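Local coordinates for Sel1 repeat family protein (Pseudomonas aeruginosa, PDB 6LCH) that probably acts as an immunity protein of the type VI secretion system, protecting the bacterium against the toxic effector PldB, at residues His158-Ser162 with Gln163-Pro167; Ala135-Glu138 with Leu139-Tyr143; Phe183-Ala186 with Leu187-Gln191. All blocks are in the same frame, centred on the assembly; numbering follows the deposited sequence.

Contact 1 (His158-Ser162 with Gln163-Pro167)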
ATOM      1  N   HIS A 158       9.984   3.697   6.828  1.00  4.34           N
ATOM      2  CA  HIS A 158      11.057   2.803   6.405  1.00  7.11           C
ATOM      3  C   HIS A 158      10.764   1.360   6.798  1.00  6.94           C
ATOM      4  O   HIS A 158      11.086   0.432   6.048  1.00  6.85           O
ATOM      5  CB  HIS A 158      12.396   3.268   6.975  1.00  8.08           C
ATOM      6  CG  HIS A 158      13.152   4.184   6.061  1.00 10.38           C
ATOM      7  ND1 HIS A 158      13.861   3.726   4.971  1.00 12.23           N
ATOM      8  CD2 HIS A 158      13.293   5.530   6.061  1.00 10.12           C
ATOM      9  CE1 HIS A 158      14.419   4.749   4.349  1.00 14.01           C
ATOM     10  NE2 HIS A 158      14.088   5.855   4.990  1.00  8.50           N
ATOM     11  N   CYS A 159      10.147   1.151   7.965  1.00  7.60           N
ATOM     12  CA  CYS A 159       9.745  -0.196   8.357  1.00  7.20           C
ATOM     13  C   CYS A 159       8.751  -0.779   7.362  1.00  6.91           C
ATOM     14  O   CYS A 159       8.812  -1.971   7.034  1.00  8.02           O
ATOM     15  CB  CYS A 159       9.145  -0.169   9.763  1.00  7.71           C
ATOM     16  SG  CYS A 159       8.807  -1.796  10.472  1.00  6.65           S
ATOM     17  N   ALA A 160       7.841   0.056   6.856  1.00  4.91           N
ATOM     18  CA  ALA A 160       6.817  -0.423   5.937  1.00  8.57           C
ATOM     19  C   ALA A 160       7.405  -0.790   4.579  1.00  9.25           C
ATOM     20  O   ALA A 160       7.030  -1.813   3.995  1.00  8.75           O
ATOM     21  CB  ALA A 160       5.721   0.631   5.789  1.00  6.07           C
ATOM     22  N   ALA A 161       8.321   0.027   4.049  1.00  8.60           N
ATOM     23  CA  ALA A 161       8.855  -0.271   2.722  1.00 11.22           C
ATOM     24  C   ALA A 161       9.797  -1.466   2.740  1.00 11.28           C
ATOM     25  O   ALA A 161       9.891  -2.183   1.741  1.00 14.25           O
ATOM     26  CB  ALA A 161       9.575   0.937   2.139  1.00  9.35           C
ATOM     27  N   SER A 162      10.507  -1.688   3.848  1.00 11.77           N
ATOM     28  CA  SER A 162      11.380  -2.855   3.934  1.00 11.21           C
ATOM     29  C   SER A 162      10.598  -4.156   3.810  1.00 15.57           C
ATOM     30  O   SER A 162      11.184  -5.190   3.469  1.00 12.79           O
ATOM     31  CB  SER A 162      12.177  -2.836   5.245  1.00 15.40           C
ATOM     32  OG  SER A 162      11.358  -3.087   6.377  1.00 14.00           O
ATOM     33  N   GLN A 163       9.292  -4.127   4.067  1.00 14.34           N
ATOM     34  CA  GLN A 163       8.424  -5.278   3.861  1.00 13.60           C
ATOM     35  C   GLN A 163       7.856  -5.334   2.446  1.00 13.20           C
ATOM     36  O   GLN A 163       6.975  -6.158   2.175  1.00 14.28           O
ATOM     37  CB  GLN A 163       7.291  -5.269   4.891  1.00 11.49           C
ATOM     38  CG  GLN A 163       7.785  -5.120   6.324  1.00 10.85           C
ATOM     39  CD  GLN A 163       6.668  -5.128   7.351  1.00 12.18           C
ATOM     40  OE1 GLN A 163       5.876  -6.068   7.419  1.00 13.94           O
ATOM     41  NE2 GLN A 163       6.610  -4.083   8.169  1.00  7.86           N
ATOM     42  N   GLY A 164       8.340  -4.483   1.544  1.00 15.33           N
ATOM     43  CA  GLY A 164       7.919  -4.517   0.158  1.00 12.63           C
ATOM     44  C   GLY A 164       6.640  -3.779  -0.148  1.00 11.72           C
ATOM     45  O   GLY A 164       6.062  -3.991  -1.218  1.00  8.24           O
ATOM     46  N   TYR A 165       6.183  -2.914   0.752  1.00 13.39           N
ATOM     47  CA  TYR A 165       4.921  -2.200   0.594  1.00  9.80           C
ATOM     48  C   TYR A 165       5.170  -0.949  -0.243  1.00 10.85           C
ATOM     49  O   TYR A 165       5.789   0.011   0.228  1.00  8.13           O
ATOM     50  CB  TYR A 165       4.349  -1.865   1.969  1.00  7.68           C
ATOM     51  CG  TYR A 165       3.030  -1.133   1.963  1.00  8.30           C
ATOM     52  CD1 TYR A 165       2.938   0.164   2.451  1.00  6.67           C
ATOM     53  CD2 TYR A 165       1.873  -1.738   1.491  1.00  8.12           C
ATOM     54  CE1 TYR A 165       1.739   0.838   2.460  1.00  7.57           C
ATOM     55  CE2 TYR A 165       0.663  -1.066   1.497  1.00  6.34           C
ATOM     56  CZ  TYR A 165       0.605   0.221   1.984  1.00  7.31           C
ATOM     57  OH  TYR A 165      -0.590   0.901   1.999  1.00  6.65           O
ATOM     58  N   ALA A 166       4.685  -0.965  -1.485  1.00 10.68           N
ATOM     59  CA  ALA A 166       5.018   0.098  -2.431  1.00 10.06           C
ATOM     60  C   ALA A 166       4.581   1.495  -1.997  1.00  8.71           C
ATOM     61  O   ALA A 166       5.385   2.430  -2.156  1.00  7.33           O
ATOM     62  CB  ALA A 166       4.436  -0.241  -3.810  1.00  7.95           C
ATOM     63  N   PRO A 167       3.367   1.724  -1.479  1.00  7.10           N
ATOM     64  CA  PRO A 167       2.985   3.100  -1.118  1.00  7.38           C
ATOM     65  C   PRO A 167       3.870   3.726  -0.056  1.00  6.01           C
ATOM     66  O   PRO A 167       3.901   4.956   0.050  1.00  5.75           O
ATOM     67  CB  PRO A 167       1.540   2.947  -0.621  1.00  9.58           C
ATOM     68  CG  PRO A 167       1.059   1.694  -1.249  1.00  9.34           C
ATOM     69  CD  PRO A 167       2.245   0.789  -1.271  1.00  9.20           C
TER

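Contact 2 (Ala135-Glu138 with Leu139-Tyr143)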
ATOM      1  N   ALA A 135      -0.571   0.593   8.299  1.00  6.04           N
ATOM      2  CA  ALA A 135      -0.660   1.381   9.524  1.00  5.23           C
ATOM      3  C   ALA A 135       0.611   2.186   9.762  1.00  1.15           C
ATOM      4  O   ALA A 135       0.544   3.346  10.187  1.00  5.48           O
ATOM      5  CB  ALA A 135      -0.957   0.469  10.713  1.00  4.47           C
ATOM      6  N   LEU A 136       1.777   1.591   9.498  1.00  2.50           N
ATOM      7  CA  LEU A 136       3.027   2.321   9.688  1.00  3.95           C
ATOM      8  C   LEU A 136       3.156   3.467   8.694  1.00  3.31           C
ATOM      9  O   LEU A 136       3.743   4.506   9.016  1.00  2.73           O
ATOM     10  CB  LEU A 136       4.219   1.375   9.548  1.00  4.15           C
ATOM     11  CG  LEU A 136       4.450   0.281  10.592  1.00  3.87           C
ATOM     12  CD1 LEU A 136       5.311  -0.799   9.984  1.00  3.45           C
ATOM     13  CD2 LEU A 136       5.110   0.846  11.836  1.00  5.84           C
ATOM     14  N   THR A 137       2.616   3.291   7.488  1.00  4.20           N
ATOM     15  CA  THR A 137       2.672   4.342   6.475  1.00  3.36           C
ATOM     16  C   THR A 137       1.767   5.515   6.837  1.00  4.45           C
ATOM     17  O   THR A 137       2.149   6.678   6.650  1.00  5.81           O
ATOM     18  CB  THR A 137       2.284   3.762   5.115  1.00  3.80           C
ATOM     19  OG1 THR A 137       3.182   2.698   4.784  1.00  4.04           O
ATOM     20  CG2 THR A 137       2.344   4.827   4.031  1.00  5.87           C
ATOM     21  N   GLU A 138       0.563   5.234   7.343  1.00  3.39           N
ATOM     22  CA  GLU A 138      -0.334   6.312   7.750  1.00  4.23           C
ATOM     23  C   GLU A 138       0.247   7.096   8.919  1.00  4.59           C
ATOM     24  O   GLU A 138       0.185   8.330   8.938  1.00  5.45           O
ATOM     25  CB  GLU A 138      -1.707   5.753   8.122  1.00  6.16           C
ATOM     26  CG  GLU A 138      -2.633   6.772   8.784  1.00  7.90           C
ATOM     27  CD  GLU A 138      -3.123   7.834   7.815  1.00 14.20           C
ATOM     28  OE1 GLU A 138      -3.189   7.543   6.601  1.00  9.82           O
ATOM     29  OE2 GLU A 138      -3.437   8.958   8.266  1.00 17.44           O
ATOM     30  N   LEU A 139       0.805   6.393   9.908  1.00  2.13           N
ATOM     31  CA  LEU A 139       1.462   7.078  11.016  1.00  4.03           C
ATOM     32  C   LEU A 139       2.626   7.920  10.514  1.00  4.42           C
ATOM     33  O   LEU A 139       2.835   9.050  10.978  1.00  7.11           O
ATOM     34  CB  LEU A 139       1.936   6.061  12.057  1.00  3.48           C
ATOM     35  CG  LEU A 139       0.850   5.389  12.901  1.00  5.74           C
ATOM     36  CD1 LEU A 139       1.419   4.184  13.634  1.00  3.78           C
ATOM     37  CD2 LEU A 139       0.228   6.362  13.888  1.00  2.69           C
ATOM     38  N   GLY A 140       3.392   7.384   9.563  1.00  3.73           N
ATOM     39  CA  GLY A 140       4.444   8.168   8.943  1.00  5.70           C
ATOM     40  C   GLY A 140       3.931   9.459   8.340  1.00  7.02           C
ATOM     41  O   GLY A 140       4.561  10.508   8.471  1.00  7.06           O
ATOM     42  N   LYS A 141       2.763   9.405   7.697  1.00  6.47           N
ATOM     43  CA  LYS A 141       2.202  10.604   7.081  1.00  8.33           C
ATOM     44  C   LYS A 141       1.792  11.635   8.127  1.00  8.94           C
ATOM     45  O   LYS A 141       1.954  12.841   7.912  1.00  9.70           O
ATOM     46  CB  LYS A 141       1.016  10.226   6.196  1.00  7.47           C
ATOM     47  CG  LYS A 141       1.433   9.596   4.875  1.00  6.77           C
ATOM     48  CD  LYS A 141       0.448   8.533   4.410  1.00 13.14           C
ATOM     49  CE  LYS A 141      -0.827   9.149   3.867  1.00 15.16           C
ATOM     50  NZ  LYS A 141      -1.630   8.155   3.093  1.00 11.06           N
ATOM     51  N   PHE A 142       1.249  11.184   9.262  1.00  7.87           N
ATOM     52  CA  PHE A 142       0.874  12.114  10.323  1.00 11.01           C
ATOM     53  C   PHE A 142       2.107  12.697  11.001  1.00 11.31           C
ATOM     54  O   PHE A 142       2.151  13.896  11.304  1.00 11.90           O
ATOM     55  CB  PHE A 142      -0.020  11.409  11.348  1.00 10.16           C
ATOM     56  CG  PHE A 142      -0.374  12.255  12.544  1.00 10.58           C
ATOM     57  CD1 PHE A 142      -1.448  13.131  12.498  1.00 14.51           C
ATOM     58  CD2 PHE A 142       0.358  12.169  13.718  1.00 13.73           C
ATOM     59  CE1 PHE A 142      -1.778  13.911  13.594  1.00 17.51           C
ATOM     60  CE2 PHE A 142       0.034  12.949  14.818  1.00 14.45           C
ATOM     61  CZ  PHE A 142      -1.036  13.819  14.757  1.00 12.99           C
ATOM     62  N   TYR A 143       3.126  11.867  11.225  1.00  9.28           N
ATOM     63  CA  TYR A 143       4.294  12.309  11.977  1.00 12.41           C
ATOM     64  C   TYR A 143       5.191  13.223  11.152  1.00 12.45           C
ATOM     65  O   TYR A 143       5.761  14.181  11.685  1.00 14.54           O
ATOM     66  CB  TYR A 143       5.081  11.099  12.468  1.00 12.48           C
ATOM     67  CG  TYR A 143       4.447  10.417  13.651  1.00 10.26           C
ATOM     68  CD1 TYR A 143       3.875  11.158  14.676  1.00 14.48           C
ATOM     69  CD2 TYR A 143       4.424   9.036  13.747  1.00 10.23           C
ATOM     70  CE1 TYR A 143       3.297  10.539  15.764  1.00 17.02           C
ATOM     71  CE2 TYR A 143       3.844   8.409  14.828  1.00 10.23           C
ATOM     72  CZ  TYR A 143       3.284   9.165  15.833  1.00 12.00           C
ATOM     73  OH  TYR A 143       2.707   8.547  16.916  1.00 11.69           O
TER

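Contact 3 (Phe183-Ala186 with Leu187-Gln191)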
ATOM      1  N   PHE A 183      16.119  15.519  -5.472  1.00  8.38           N
ATOM      2  CA  PHE A 183      15.421  14.891  -6.592  1.00  7.45           C
ATOM      3  C   PHE A 183      15.981  13.521  -6.958  1.00  7.43           C
ATOM      4  O   PHE A 183      15.185  12.579  -7.111  1.00  8.02           O
ATOM      5  CB  PHE A 183      15.414  15.852  -7.784  1.00  9.24           C
ATOM      6  CG  PHE A 183      14.653  17.123  -7.522  1.00 10.10           C
ATOM      7  CD1 PHE A 183      13.621  17.144  -6.596  1.00  7.67           C
ATOM      8  CD2 PHE A 183      14.971  18.292  -8.187  1.00 10.48           C
ATOM      9  CE1 PHE A 183      12.917  18.301  -6.343  1.00  9.44           C
ATOM     10  CE2 PHE A 183      14.273  19.457  -7.934  1.00 12.25           C
ATOM     11  CZ  PHE A 183      13.243  19.461  -7.014  1.00 12.19           C
ATOM     12  N   PRO A 184      17.298  13.320  -7.100  1.00  7.99           N
ATOM     13  CA  PRO A 184      17.776  11.981  -7.483  1.00 10.41           C
ATOM     14  C   PRO A 184      17.548  10.927  -6.418  1.00  8.68           C
ATOM     15  O   PRO A 184      17.308   9.767  -6.761  1.00  6.93           O
ATOM     16  CB  PRO A 184      19.270  12.200  -7.746  1.00 15.74           C
ATOM     17  CG  PRO A 184      19.444  13.672  -7.871  1.00 18.28           C
ATOM     18  CD  PRO A 184      18.418  14.265  -6.972  1.00 12.08           C
ATOM     19  N   LYS A 185      17.630  11.284  -5.137  1.00 10.44           N
ATOM     20  CA  LYS A 185      17.264  10.323  -4.103  1.00 10.36           C
ATOM     21  C   LYS A 185      15.765  10.071  -4.096  1.00  7.76           C
ATOM     22  O   LYS A 185      15.324   8.960  -3.780  1.00  8.95           O
ATOM     23  CB  LYS A 185      17.725  10.815  -2.734  1.00 11.51           C
ATOM     24  CG  LYS A 185      17.641   9.767  -1.642  1.00 12.58           C
ATOM     25  CD  LYS A 185      18.479  10.170  -0.449  1.00 17.07           C
ATOM     26  CE  LYS A 185      19.495   9.108  -0.100  1.00 18.94           C
ATOM     27  NZ  LYS A 185      20.431   9.604   0.945  1.00 21.66           N
ATOM     28  N   ALA A 186      14.970  11.085  -4.443  1.00  7.22           N
ATOM     29  CA  ALA A 186      13.534  10.883  -4.580  1.00  6.78           C
ATOM     30  C   ALA A 186      13.230   9.927  -5.723  1.00  6.92           C
ATOM     31  O   ALA A 186      12.378   9.041  -5.591  1.00  5.89           O
ATOM     32  CB  ALA A 186      12.831  12.222  -4.802  1.00  6.70           C
ATOM     33  N   LEU A 187      13.933  10.084  -6.847  1.00  5.48           N
ATOM     34  CA  LEU A 187      13.712   9.219  -8.000  1.00  7.80           C
ATOM     35  C   LEU A 187      14.081   7.772  -7.696  1.00  8.23           C
ATOM     36  O   LEU A 187      13.451   6.850  -8.225  1.00 10.87           O
ATOM     37  CB  LEU A 187      14.514   9.738  -9.194  1.00  9.36           C
ATOM     38  CG  LEU A 187      14.005   9.409 -10.599  1.00 12.59           C
ATOM     39  CD1 LEU A 187      12.622  10.002 -10.837  1.00 10.05           C
ATOM     40  CD2 LEU A 187      14.988   9.914 -11.641  1.00 11.67           C
ATOM     41  N   VAL A 188      15.099   7.554  -6.861  1.00  8.52           N
ATOM     42  CA  VAL A 188      15.471   6.193  -6.478  1.00  7.13           C
ATOM     43  C   VAL A 188      14.310   5.512  -5.767  1.00  8.40           C
ATOM     44  O   VAL A 188      13.981   4.351  -6.042  1.00 11.78           O
ATOM     45  CB  VAL A 188      16.737   6.207  -5.602  1.00  8.68           C
ATOM     46  CG1 VAL A 188      16.928   4.855  -4.911  1.00 10.86           C
ATOM     47  CG2 VAL A 188      17.957   6.563  -6.436  1.00  9.44           C
ATOM     48  N   TYR A 189      13.653   6.237  -4.859  1.00  8.58           N
ATOM     49  CA  TYR A 189      12.601   5.645  -4.043  1.00  8.74           C
ATOM     50  C   TYR A 189      11.286   5.506  -4.801  1.00  7.56           C
ATOM     51  O   TYR A 189      10.532   4.554  -4.564  1.00  6.24           O
ATOM     52  CB  TYR A 189      12.410   6.471  -2.776  1.00  7.15           C
ATOM     53  CG  TYR A 189      13.335   6.040  -1.670  1.00  8.76           C
ATOM     54  CD1 TYR A 189      14.205   6.936  -1.066  1.00  9.23           C
ATOM     55  CD2 TYR A 189      13.354   4.720  -1.245  1.00  9.88           C
ATOM     56  CE1 TYR A 189      15.054   6.527  -0.049  1.00 11.73           C
ATOM     57  CE2 TYR A 189      14.195   4.303  -0.241  1.00  9.20           C
ATOM     58  CZ  TYR A 189      15.038   5.208   0.357  1.00 11.78           C
ATOM     59  OH  TYR A 189      15.865   4.774   1.359  1.00 13.24           O
ATOM     60  N   TYR A 190      10.975   6.454  -5.689  1.00  5.67           N
ATOM     61  CA  TYR A 190       9.824   6.269  -6.565  1.00  7.42           C
ATOM     62  C   TYR A 190       9.992   5.016  -7.415  1.00  7.79           C
ATOM     63  O   TYR A 190       9.029   4.274  -7.644  1.00  7.11           O
ATOM     64  CB  TYR A 190       9.630   7.488  -7.466  1.00  6.48           C
ATOM     65  CG  TYR A 190       8.990   8.696  -6.811  1.00  6.09           C
ATOM     66  CD1 TYR A 190       7.704   8.636  -6.284  1.00  5.94           C
ATOM     67  CD2 TYR A 190       9.667   9.903  -6.745  1.00  6.76           C
ATOM     68  CE1 TYR A 190       7.119   9.753  -5.698  1.00  7.77           C
ATOM     69  CE2 TYR A 190       9.096  11.016  -6.159  1.00  6.24           C
ATOM     70  CZ  TYR A 190       7.825  10.941  -5.643  1.00  6.00           C
ATOM     71  OH  TYR A 190       7.274  12.063  -5.063  1.00  7.06           O
ATOM     72  N   GLN A 191      11.216   4.761  -7.887  1.00  8.55           N
ATOM     73  CA  GLN A 191      11.458   3.580  -8.709  1.00  9.80           C
ATOM     74  C   GLN A 191      11.295   2.304  -7.895  1.00  7.58           C
ATOM     75  O   GLN A 191      10.660   1.345  -8.349  1.00  5.04           O
ATOM     76  CB  GLN A 191      12.851   3.645  -9.337  1.00  8.71           C
ATOM     77  CG  GLN A 191      13.018   2.679 -10.508  1.00 11.89           C
ATOM     78  CD  GLN A 191      14.464   2.471 -10.910  1.00 10.55           C
ATOM     79  OE1 GLN A 191      15.377   2.663 -10.110  1.00 13.58           O
ATOM     80  NE2 GLN A 191      14.677   2.071 -12.159  1.00 13.90           N
TER

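Contact 1 (His158-Ser162 with Gln163-Pro167)
Q163 turns back on the helical end before it, and its NE2 donates to C159 O at 3.3 Å, with an N-H...O angle of 157°. The acceptor lies almost in the plane of the Q163 amide, but NE2 stands well above the carbonyl plane of C159. S162 OG donates to the same C159 O at 2.9 Å from the opposite face of that plane, so this carbonyl is gripped by two side chains. S162 OG can reach back because chi1 (70°) sets it between its own backbone N and carbonyl carbon. The next two carbonyls accept i to i+3 bonds: A160 O takes Q163 N at 3.2 Å, and A161 O takes G164 N at the shorter 2.8 Å. Both ends of the Q163 amide have further partners, OE1 accepting from E13 N and NE2 donating also to G131 O, which fixes its flip. G164, with positive phi (84°), redirects the chain into Y165, the N-cap of the next helix. Y165 CB packs on A160 O at 3.4 Å, while P167 CD sits over the centre of the Y165 ring. This is the tight inter-helix turn of a Sel1 array: it joins helix 150-162 to helix 166-178, rests Y165 and A160 on T137 of helix 133-146, and is tied to the N-terminal segment by the C159-C10 disulfide.

Contact 2 (Ala135-Glu138 with Leu139-Tyr143)
The side chains of E138 and K141 both bend, and they cross at about a right angle: E138 starts with CG anti to its backbone N and then folds at chi2 (71°), whereas K141 starts beside its own N and bends at chi2 and again at chi3. OE1 of E138 stands 3.9 Å from NZ of K141, a long salt bridge that is probably only a modest electrostatic gain. The aliphatic part of K141 is held more closely. Its CD lies 3.4 Å from T137 O and also approaches CG2 of T137 at 4.2 Å, so the lysine runs back along the preceding turn before its ammonium comes within long range of the carboxylate.

The backbone supporting these side chains is regular alpha helix, with four successive i to i+4 bonds crossing from 135-138 to 139-143. L139 N to A135 O is the straightest of them, at 170°, and K141 N donates to T137 O at 3.0 Å. The segment belongs to helix 133-146, within a Sel1 repeat of the TPR clan, whose helices pack antiparallel in hairpins; here the following helix, 150-162, receives L136 against Y156 and C159.

L139 sends CG and CD1 past the carbonyl of A135, with CG 3.4 Å from A135 O, and its side chain continues onto D125 and A128 of helix 123-129. In T137, chi1 (-59°) sets OG1 toward P133 O, its hydrogen-bond partner in the same helix, and CG2 anti to the backbone N, near K141 CD. One turn on from E138, F142 keeps its CB 3.9 Å from E138 O while its ring leads outward, with CE1 of Y143 at the ring edge.

Contact 3 (Phe183-Ala186 with Leu187-Gln191)
L187 N donates to F183 O at 2.8 Å, in the first turn of the helix. Its CB is about equally near the oxygens of F183 and P184, both on the same side of it, and with CG anti to its backbone N the isobutyl group swings away from the preceding turn, onto Y221 and onto V208 of helix 199-208. V188 comes next, donating its N to P184 O at 3.1 Å. The same oxygen is approached by V188 CG2 at 3.3 Å, the branch that lies beside the backbone N, so P184 O meets both an amide and a methyl of one residue.

At Y189 the ladder weakens. Its N reaches K185 O at 3.4 Å in a weak bond and is also weakly directed at A186 O, a forked pattern at this one amide; A186 O has its main donor in Y190 N. Ring carbon CD1 lies near K185 O, which approaches obliquely, and CE1 lies 4.4 Å from CG of K185, so the base of the lysine chain brushes the ring and the rest diverges. These turns open helix 183-195, in the Sel1 repeat range 166-198, where it packs as the partner of helix 166-178 in a TPR-like helical hairpin; Y189 touches L172 there.

Y190 restores a strong link, its N meeting A186 O at 2.9 Å with an N-H...O angle of 169°. Chi1 (-78°) places CG beside the backbone N, and the ring therefore lies back over the previous turn, with CD2 only 3.1 Å from A186 O, approached obliquely, and CE2 4.2 Å from A186 CB. Beyond it, the Y190 ring meets Y170 edge-to-face and F204 at about 45°. Q191 N bonds back to L187 O, and its NE2 is satisfied by Y253 O.

Overall arrangement
Followed from the N terminus, contact 2 comes first, then contact 1, then contact 3; they run in series, without nesting or crossing. Contacts 2 and 3 each lie within one helix and close no loop, whereas contact 1 spans the short turn between helix 150-162 and helix 166-178. Contacts 1 and 2 touch directly: Q163 NE2 packs 4.0 Å from L136 CD1, setting that turn against helix 133-146. Contact 1 also reaches contact 3, where H158 CE1 lies 3.3 Å from Y189 OH. Contacts 2 and 3 stay about 12 Å apart at their nearest atoms, while contact 1 touches both of the others.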